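Local coordinates for kelch domain-containing protein (Colletotrichum graminicola M1.001, PDB 5C86), which probably acts as a copper-dependent alcohol oxidase of the AA5 family, related to galactose oxidase and glyoxal oxidase, at residues 237-242 against 276-281; 247-252 against 297-302. All blocks are in the same frame, centred on the assembly; numbering follows the deposited sequence.

Contact 1: residues 237-242 against 276-281; sequences FTYGGG and YNRGFA
With CG anti to its backbone N (chi1 -170°), Tyr239 sends its ring from strand 235-239 toward the 276-281 loop, while Arg278 sets CG beside its own backbone N and runs extended from CG to NE, its CD near CE2 of the ring. The phenol delivers a short hydrogen bond: Tyr239 OH donates to Tyr276 O at 2.6 Å. The acceptor lies in the plane of the ring, at its edge, yet the hydroxyl stands well above the plane of the carbonyl it binds. Tyr239 CE2 also packs against Arg278 CD at 4.0 Å, a van der Waals contact between an aromatic CH and the aliphatic stem of the arginine, with ring and guanidinium planes 48° apart. The guanidinium is covered on one face by Tyr276 CB, offset toward the rim, and its polar ends are used within its own blade: NH2 in a salt bridge to Glu313 and a hydrogen bond to Thr311 O, NH1 on Gly295 O.

The backbones join one step further on, where Gly241 N donates to Arg278 O at 2.9 Å in a nearly straight bond (176°). Gly240 CA also lies 3.7 Å from Arg278 O, an approach that the bare glycine permits and that its positive phi accompanies. The glycine run 240-242 after the second strand of the blade is consistent with the double glycine of kelch repeats. In this beta-propeller, strand 235-239 belongs to one blade and segment 276-281 leads into strand 282-285 of the next, placing the contact at a blade-to-blade seam. Here two backbone carbonyls, Tyr276 O and Arg278 O, each accept a hydrogen bond from the neighbouring blade, one from a side chain and one from the backbone, so the seam is fixed by directional bonds as well as by packing.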
loop_
_atom_site.group_PDB
_atom_site.type_symbol
_atom_site.label_atom_id
_atom_site.label_comp_id
_atom_site.label_asym_id
_atom_site.label_seq_id
_atom_site.Cartn_x
_atom_site.Cartn_y
_atom_site.Cartn_z
ATOM N N PHE A 237 3.531 8.158 -8.653
ATOM C CA PHE A 237 2.997 7.694 -9.916
ATOM C C PHE A 237 1.525 7.449 -9.713
ATOM O O PHE A 237 1.105 6.925 -8.643
ATOM C CB PHE A 237 3.644 6.352 -10.243
ATOM C CG PHE A 237 2.970 5.546 -11.310
ATOM C CD1 PHE A 237 3.109 5.878 -12.659
ATOM C CD2 PHE A 237 2.301 4.404 -10.984
ATOM C CE1 PHE A 237 2.555 5.139 -13.641
ATOM C CE2 PHE A 237 1.726 3.624 -11.998
ATOM C CZ PHE A 237 1.903 3.948 -13.329
ATOM N N THR A 238 0.716 7.810 -10.702
ATOM C CA THR A 238 -0.752 7.567 -10.664
ATOM C C THR A 238 -1.206 6.915 -11.880
ATOM O O THR A 238 -0.626 7.147 -12.959
ATOM C CB THR A 238 -1.568 8.847 -10.472
ATOM O OG1 THR A 238 -1.544 9.654 -11.694
ATOM C CG2 THR A 238 -1.076 9.651 -9.249
ATOM N N TYR A 239 -2.238 6.032 -11.827
ATOM C CA TYR A 239 -2.654 5.271 -13.000
ATOM C C TYR A 239 -4.136 4.958 -12.933
ATOM O O TYR A 239 -4.601 4.417 -11.946
ATOM C CB TYR A 239 -1.905 3.919 -13.127
ATOM C CG TYR A 239 -2.141 3.224 -14.449
ATOM C CD1 TYR A 239 -1.433 3.654 -15.549
ATOM C CD2 TYR A 239 -3.069 2.245 -14.615
ATOM C CE1 TYR A 239 -1.616 3.109 -16.788
ATOM C CE2 TYR A 239 -3.284 1.676 -15.854
ATOM C CZ TYR A 239 -2.501 2.103 -16.921
ATOM O OH TYR A 239 -2.654 1.539 -18.195
ATOM N N GLY A 240 -4.805 5.121 -14.059
ATOM C CA GLY A 240 -6.116 4.512 -14.273
ATOM C C GLY A 240 -7.248 5.049 -13.441
ATOM O O GLY A 240 -7.239 6.185 -12.976
ATOM N N GLY A 241 -8.216 4.154 -13.187
ATOM C CA GLY A 241 -9.426 4.561 -12.488
ATOM C C GLY A 241 -10.564 4.998 -13.419
ATOM O O GLY A 241 -10.432 5.095 -14.636
ATOM N N GLY A 242 -11.674 5.327 -12.817
ATOM C CA GLY A 242 -12.879 5.684 -13.575
ATOM C C GLY A 242 -13.585 6.910 -13.050
ATOM O O GLY A 242 -13.507 7.267 -11.869
ATOM N N TYR A 276 -3.134 -1.085 -21.060
ATOM C CA TYR A 276 -4.379 -1.656 -20.552
ATOM C C TYR A 276 -5.053 -0.714 -19.601
ATOM O O TYR A 276 -4.461 -0.358 -18.552
ATOM C CB TYR A 276 -4.057 -2.982 -19.897
ATOM C CG TYR A 276 -3.418 -3.982 -20.805
ATOM C CD1 TYR A 276 -4.152 -4.559 -21.864
ATOM C CD2 TYR A 276 -2.090 -4.392 -20.628
ATOM C CE1 TYR A 276 -3.550 -5.457 -22.711
ATOM C CE2 TYR A 276 -1.512 -5.282 -21.464
ATOM C CZ TYR A 276 -2.254 -5.816 -22.492
ATOM O OH TYR A 276 -1.639 -6.725 -23.364
ATOM N N ASN A 277 -6.265 -0.303 -19.906
ATOM C CA ASN A 277 -7.061 0.525 -18.972
ATOM C C ASN A 277 -7.535 -0.314 -17.779
ATOM O O ASN A 277 -7.883 -1.497 -17.928
ATOM C CB ASN A 277 -8.206 1.198 -19.634
ATOM C CG ASN A 277 -9.132 0.243 -20.398
ATOM O OD1 ASN A 277 -8.694 -0.689 -21.063
ATOM N ND2 ASN A 277 -10.437 0.511 -20.290
ATOM N N ARG A 278 -7.352 0.227 -16.577
ATOM C CA ARG A 278 -7.632 -0.530 -15.349
ATOM C C ARG A 278 -8.365 0.237 -14.311
ATOM O O ARG A 278 -7.939 1.353 -13.906
ATOM C CB ARG A 278 -6.329 -0.968 -14.664
ATOM C CG ARG A 278 -5.419 -1.824 -15.558
ATOM C CD ARG A 278 -4.084 -2.105 -14.863
ATOM N NE ARG A 278 -3.033 -2.516 -15.788
ATOM C CZ ARG A 278 -2.756 -3.755 -16.162
ATOM N NH1 ARG A 278 -3.417 -4.763 -15.654
ATOM N NH2 ARG A 278 -1.788 -3.975 -17.041
ATOM N N GLY A 279 -9.444 -0.361 -13.783
ATOM C CA GLY A 279 -10.107 0.034 -12.543
ATOM C C GLY A 279 -10.082 -1.154 -11.593
ATOM O O GLY A 279 -10.275 -2.313 -12.007
ATOM N N PHE A 280 -9.755 -0.864 -10.344
ATOM C CA PHE A 280 -9.608 -1.925 -9.298
ATOM C C PHE A 280 -8.299 -2.704 -9.405
ATOM O O PHE A 280 -8.151 -3.762 -8.772
ATOM C CB PHE A 280 -10.817 -2.918 -9.180
ATOM C CG PHE A 280 -12.168 -2.256 -9.156
ATOM C CD1 PHE A 280 -12.477 -1.205 -8.302
ATOM C CD2 PHE A 280 -13.159 -2.663 -10.064
ATOM C CE1 PHE A 280 -13.715 -0.578 -8.342
ATOM C CE2 PHE A 280 -14.405 -2.020 -10.078
ATOM C CZ PHE A 280 -14.646 -0.954 -9.248
ATOM N N ALA A 281 -7.304 -2.149 -10.092
ATOM C CA ALA A 281 -5.965 -2.718 -10.078
ATOM C C ALA A 281 -5.240 -2.413 -8.797
ATOM O O ALA A 281 -5.764 -1.721 -7.913
ATOM C CB ALA A 281 -5.120 -2.315 -11.273
#

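Contact 2: residues 247-252 against 297-302; sequences GYDSTS and MQKMWL
Trp301 lays one face of its six-membered ring over Gly247, whose CA sits 4.0 Å from the ring centroid and 25° off the normal, a CH-pi contact; Gly247 N lies over the same ring, nearer the rim. Beside it the chain of Lys299 is turned by a bend at chi2 (71°), which places CD near the backbone of Tyr248. Its CE lies 3.1 Å from Gly247 O. The ammonium does not pair with the carboxylate of Asp249: Lys299 NZ and Asp249 OD1 are 5.6 Å apart, so any attraction between them is probably modest, and OD1 rests instead against CB and CA of Lys299.

Between these side chains the backbones run antiparallel through a single bridge, Asp249 facing Lys299 as a non-hydrogen-bonded pair with CA atoms 4.3 Å apart. On its flanks Met300 N donates to Tyr248 O and Ser250 N to Gln298 O, and Gly247 N reaches Met300 O further along. Asp249 CA adds a CA-H...O contact to Gln298 O. Each segment belongs to the connection between the second and third strands of its blade, so the bridge joins equivalent loops of adjacent blades of the kelch propeller.

Toward the interior, Ser250 holds OG between its backbone N and carbonyl carbon (chi1 61°), from where OG donates to Met297 O at 2.9 Å, in the carbonyl plane and on a lone pair. Met300 rests SD on Ser250 CB at 3.9 Å. The other thioether, Met297 SD, accepts a weak bond from Trp301 N, and the Met297 side chain lies about 10 Å from that of His335, a copper ligand whose metal is absent here. Gln298 NE2 is bonded to Asn277 OD1.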
loop_
_atom_site.group_PDB
_atom_site.type_symbol
_atom_site.label_atom_id
_atom_site.label_comp_id
_atom_site.label_asym_id
_atom_site.label_seq_id
_atom_site.Cartn_x
_atom_site.Cartn_y
_atom_site.Cartn_z
ATOM N N GLY A 247 -19.735 1.751 -13.510
ATOM C CA GLY A 247 -20.533 2.174 -14.663
ATOM C C GLY A 247 -19.809 2.835 -15.815
ATOM O O GLY A 247 -20.412 3.051 -16.882
ATOM N N TYR A 248 -18.548 3.153 -15.647
ATOM C CA TYR A 248 -17.745 3.755 -16.695
ATOM C C TYR A 248 -16.595 2.870 -17.073
ATOM O O TYR A 248 -16.164 2.022 -16.316
ATOM C CB TYR A 248 -17.144 5.040 -16.161
ATOM C CG TYR A 248 -18.153 6.106 -15.857
ATOM C CD1 TYR A 248 -18.572 6.967 -16.873
ATOM C CD2 TYR A 248 -18.725 6.201 -14.638
ATOM C CE1 TYR A 248 -19.520 7.949 -16.608
ATOM C CE2 TYR A 248 -19.655 7.187 -14.347
ATOM C CZ TYR A 248 -20.057 8.021 -15.355
ATOM O OH TYR A 248 -20.981 8.979 -15.071
ATOM N N ASP A 249 -16.007 3.176 -18.225
ATOM C CA ASP A 249 -14.754 2.500 -18.646
ATOM C C ASP A 249 -13.634 3.143 -17.855
ATOM O O ASP A 249 -13.595 4.366 -17.751
ATOM C CB ASP A 249 -14.452 2.646 -20.136
ATOM C CG ASP A 249 -15.319 1.729 -20.977
ATOM O OD1 ASP A 249 -15.427 0.507 -20.675
ATOM O OD2 ASP A 249 -15.849 2.206 -21.963
ATOM N N SER A 250 -12.773 2.320 -17.274
ATOM C CA SER A 250 -11.575 2.850 -16.626
ATOM C C SER A 250 -10.671 3.419 -17.724
ATOM O O SER A 250 -10.837 3.206 -18.923
ATOM C CB SER A 250 -10.884 1.736 -15.899
ATOM O OG SER A 250 -10.469 0.686 -16.761
ATOM N N THR A 251 -9.655 4.123 -17.281
ATOM C CA THR A 251 -8.632 4.650 -18.203
ATOM C C THR A 251 -7.285 3.979 -18.059
ATOM O O THR A 251 -7.050 3.195 -17.128
ATOM C CB THR A 251 -8.383 6.144 -17.995
ATOM O OG1 THR A 251 -7.513 6.364 -16.865
ATOM C CG2 THR A 251 -9.630 6.908 -17.875
ATOM N N SER A 252 -6.396 4.318 -18.995
ATOM C CA SER A 252 -5.046 3.909 -18.977
ATOM C C SER A 252 -4.170 5.157 -18.765
ATOM O O SER A 252 -2.980 5.134 -19.116
ATOM C CB SER A 252 -4.644 3.136 -20.254
ATOM O OG SER A 252 -4.998 3.912 -21.420
ATOM N N MET A 297 -10.091 -4.091 -14.260
ATOM C CA MET A 297 -11.009 -4.336 -15.401
ATOM C C MET A 297 -11.253 -3.104 -16.187
ATOM O O MET A 297 -10.932 -1.983 -15.750
ATOM C CB MET A 297 -12.325 -4.903 -14.834
ATOM C CG MET A 297 -13.146 -3.914 -14.031
ATOM S SD MET A 297 -14.353 -4.601 -12.872
ATOM C CE MET A 297 -15.470 -5.512 -13.970
ATOM N N GLN A 298 -11.882 -3.277 -17.350
ATOM C CA GLN A 298 -12.202 -2.168 -18.225
ATOM C C GLN A 298 -13.477 -1.486 -17.873
ATOM O O GLN A 298 -13.492 -0.349 -17.410
ATOM C CB GLN A 298 -12.249 -2.670 -19.687
ATOM C CG GLN A 298 -10.942 -3.303 -20.093
ATOM C CD GLN A 298 -10.984 -3.661 -21.537
ATOM O OE1 GLN A 298 -11.672 -4.562 -21.914
ATOM N NE2 GLN A 298 -10.288 -2.918 -22.339
ATOM N N LYS A 299 -14.617 -2.151 -18.033
ATOM C CA LYS A 299 -15.880 -1.538 -17.641
ATOM C C LYS A 299 -16.193 -1.864 -16.183
ATOM O O LYS A 299 -16.377 -3.050 -15.825
ATOM C CB LYS A 299 -16.981 -2.008 -18.594
ATOM C CG LYS A 299 -18.404 -1.581 -18.235
ATOM C CD LYS A 299 -18.623 -0.109 -18.459
ATOM C CE LYS A 299 -20.094 0.278 -18.310
ATOM N NZ LYS A 299 -20.916 0.084 -19.534
ATOM N N MET A 300 -16.217 -0.852 -15.333
ATOM C CA MET A 300 -16.107 -1.139 -13.876
ATOM C C MET A 300 -17.472 -1.552 -13.317
ATOM O O MET A 300 -18.368 -0.729 -13.275
ATOM C CB MET A 300 -15.531 0.077 -13.167
ATOM C CG MET A 300 -14.061 0.279 -13.535
ATOM S SD MET A 300 -13.477 1.939 -13.053
ATOM C CE MET A 300 -13.531 1.776 -11.315
ATOM N N TRP A 301 -17.469 -2.761 -12.740
ATOM C CA TRP A 301 -18.589 -3.309 -11.969
ATOM C C TRP A 301 -18.045 -4.119 -10.809
ATOM O O TRP A 301 -16.975 -4.756 -10.923
ATOM C CB TRP A 301 -19.463 -4.225 -12.802
ATOM C CG TRP A 301 -20.176 -3.579 -13.953
ATOM C CD1 TRP A 301 -19.978 -3.887 -15.224
ATOM C CD2 TRP A 301 -21.149 -2.505 -13.938
ATOM N NE1 TRP A 301 -20.809 -3.150 -16.019
ATOM C CE2 TRP A 301 -21.473 -2.240 -15.247
ATOM C CE3 TRP A 301 -21.759 -1.741 -12.929
ATOM C CZ2 TRP A 301 -22.417 -1.238 -15.589
ATOM C CZ3 TRP A 301 -22.689 -0.754 -13.280
ATOM C CH2 TRP A 301 -22.980 -0.532 -14.609
ATOM N N LEU A 302 -18.780 -4.103 -9.728
ATOM C CA LEU A 302 -18.352 -4.783 -8.513
ATOM C C LEU A 302 -18.634 -6.293 -8.603
ATOM O O LEU A 302 -19.588 -6.723 -9.254
ATOM C CB LEU A 302 -18.995 -4.180 -7.281
ATOM C CG LEU A 302 -18.943 -2.657 -7.118
ATOM C CD1 LEU A 302 -19.371 -2.246 -5.757
ATOM C CD2 LEU A 302 -17.523 -2.171 -7.377
#

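Both contacts join the same two neighbouring blades, their segments alternating along the chain, with centres 9 Å apart. Contact 1 is buried, nearer the middle of the chain, and relies on few bonds, with the Tyr239 ring packed on the stem of Arg278. Contact 2 lies further out and is partly exposed; there three backbone bonds around a single bridge predominate, and the long side chains of Lys299 and Trp301 lie against Gly247. Backbone pairs stitch the two together: Gly279 O to Met297 N and Gly241 O to Thr251 N, both 2.9 Å and probably hydrogen bonds. Asn277 of contact 1 also binds Ser250 O, so one continuous seam runs from core to surface.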